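Local coordinates for GTP cyclohydrolase 1 type 2 homolog (Escherichia coli, Escherichia coli O157:H7, PDB 1NMO), which forms a ring-shaped hexamer with a dinuclear metal site in each subunit and may take part in degrading radiation-damaged nucleotides, at residues 211-215 with 216-220. Numbering follows the deposited sequence.
Sequences YAAGH and HATER. With FE (Fe (III) ion), chain G; FE (Fe (III) ion), chain H.
His215 and Glu219, four residues apart on the short turn that follows strand 209-212, share an iron. His215 NE2 binds the chain G ion at 2.3 Å, and Glu219 OE1 takes the same ion at 2.3 Å. Glu219 OE2 reaches the chain H iron, also at 2.3 Å, so the carboxylate bridges the pair, its plane 79° from that of the imidazole. With CG anti to the backbone N (chi1 -167°), the His215 ring leaves the turn on the metal side; its ND1 is hydrogen-bonded to Glu194. Glu219 OE2 is also hydrogen-bonded to Thr172 OG1. His64 completes the protein ligands of the first iron; His63, Asp101 and a water join OE2 on the second.

At the start of the turn, Gly214 O accepts two bonds from Thr218. Thr218 OG1 donates to Gly214 O at 2.8 Å, in the carbonyl plane, while Thr218 N bonds Gly214 O at 3.2 Å from above that plane. Thr218 OG1 has a further partner in Gly173 N. Ala217 O is gripped side-on by NE and NH2 of Arg220, and NH2 also bonds Leu150 O. Glu194 and Thr172, as second-shell partners, probably help orient His215 and Glu219 in this carboxylate-bridged dinuclear site.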
loop_
_atom_site.group_PDB
_atom_site.type_symbol
_atom_site.label_atom_id
_atom_site.label_comp_id
_atom_site.label_asym_id
_atom_site.label_seq_id
_atom_site.Cartn_x
_atom_site.Cartn_y
_atom_site.Cartn_z
ATOM N N TYR A 211 12.404 -17.029 19.973
ATOM C CA TYR A 211 12.266 -15.645 19.493
ATOM C C TYR A 211 13.571 -15.283 18.783
ATOM O O TYR A 211 14.654 -15.516 19.356
ATOM C CB TYR A 211 12.137 -14.633 20.659
ATOM C CG TYR A 211 10.966 -14.931 21.520
ATOM C CD1 TYR A 211 11.006 -15.946 22.432
ATOM C CD2 TYR A 211 9.753 -14.290 21.277
ATOM C CE1 TYR A 211 9.823 -16.354 23.081
ATOM C CE2 TYR A 211 8.595 -14.648 21.910
ATOM C CZ TYR A 211 8.616 -15.693 22.814
ATOM O OH TYR A 211 7.390 -16.064 23.417
ATOM N N ALA A 212 13.480 -14.719 17.557
ATOM C CA ALA A 212 14.696 -14.299 16.833
ATOM C C ALA A 212 14.396 -12.829 16.936
ATOM O O ALA A 212 13.568 -12.332 16.181
ATOM C CB ALA A 212 14.653 -14.767 15.408
ATOM N N ALA A 213 15.025 -12.120 17.883
ATOM C CA ALA A 213 14.634 -10.735 18.130
ATOM C C ALA A 213 15.371 -9.708 17.358
ATOM O O ALA A 213 15.166 -8.510 17.604
ATOM C CB ALA A 213 14.719 -10.426 19.590
ATOM N N GLY A 214 16.220 -10.165 16.423
ATOM C CA GLY A 214 16.998 -9.244 15.608
ATOM C C GLY A 214 18.454 -9.179 16.001
ATOM O O GLY A 214 18.762 -9.051 17.171
ATOM N N HIS A 215 19.378 -9.220 15.047
ATOM C CA HIS A 215 20.795 -9.161 15.413
ATOM C C HIS A 215 21.206 -7.795 15.936
ATOM O O HIS A 215 21.770 -7.633 17.068
ATOM C CB HIS A 215 21.700 -9.498 14.236
ATOM C CG HIS A 215 23.107 -9.756 14.657
ATOM N ND1 HIS A 215 23.826 -10.868 14.254
ATOM C CD2 HIS A 215 23.955 -9.011 15.397
ATOM C CE1 HIS A 215 25.068 -10.786 14.708
ATOM N NE2 HIS A 215 25.168 -9.667 15.410
ATOM N N HIS A 216 21.023 -6.806 15.071
ATOM C CA HIS A 216 21.303 -5.418 15.497
ATOM C C HIS A 216 20.441 -4.972 16.722
ATOM O O HIS A 216 20.954 -4.320 17.670
ATOM C CB HIS A 216 20.990 -4.467 14.375
ATOM C CG HIS A 216 21.146 -3.039 14.767
ATOM N ND1 HIS A 216 22.328 -2.332 14.566
ATOM C CD2 HIS A 216 20.257 -2.166 15.306
ATOM C CE1 HIS A 216 22.151 -1.080 14.964
ATOM N NE2 HIS A 216 20.906 -0.952 15.413
ATOM N N ALA A 217 19.143 -5.290 16.676
ATOM C CA ALA A 217 18.201 -4.963 17.730
ATOM C C ALA A 217 18.674 -5.441 19.126
ATOM O O ALA A 217 18.550 -4.717 20.111
ATOM C CB ALA A 217 16.804 -5.580 17.362
ATOM N N THR A 218 19.289 -6.615 19.203
ATOM C CA THR A 218 19.760 -7.145 20.458
ATOM C C THR A 218 21.190 -6.790 20.879
ATOM O O THR A 218 21.596 -7.097 22.049
ATOM C CB THR A 218 19.576 -8.688 20.497
ATOM O OG1 THR A 218 20.363 -9.305 19.443
ATOM C CG2 THR A 218 18.032 -9.044 20.276
ATOM N N GLU A 219 21.937 -6.090 20.003
ATOM C CA GLU A 219 23.319 -5.751 20.333
ATOM C C GLU A 219 23.602 -4.249 20.350
ATOM O O GLU A 219 24.684 -3.746 19.920
ATOM C CB GLU A 219 24.297 -6.531 19.432
ATOM C CG GLU A 219 24.091 -8.026 19.713
ATOM C CD GLU A 219 25.212 -8.866 19.205
ATOM O OE1 GLU A 219 25.917 -8.376 18.263
ATOM O OE2 GLU A 219 25.386 -9.998 19.727
ATOM N N ARG A 220 22.571 -3.535 20.803
ATOM C CA ARG A 220 22.742 -2.140 21.026
ATOM C C ARG A 220 23.033 -2.085 22.563
ATOM O O ARG A 220 23.802 -1.249 23.026
ATOM C CB ARG A 220 21.458 -1.412 20.719
ATOM C CG ARG A 220 21.163 -1.256 19.276
ATOM C CD ARG A 220 19.757 -0.683 19.173
ATOM N NE ARG A 220 18.762 -1.704 19.581
ATOM C CZ ARG A 220 17.444 -1.539 19.475
ATOM N NH1 ARG A 220 16.944 -0.404 18.992
ATOM N NH2 ARG A 220 16.635 -2.517 19.823
HETATM FE FE FE G . 27.024 -9.639 16.698
HETATM FE FE FE H . 27.613 -10.513 19.683
HETATM O O HOH W 1 26.907 -12.740 20.105
#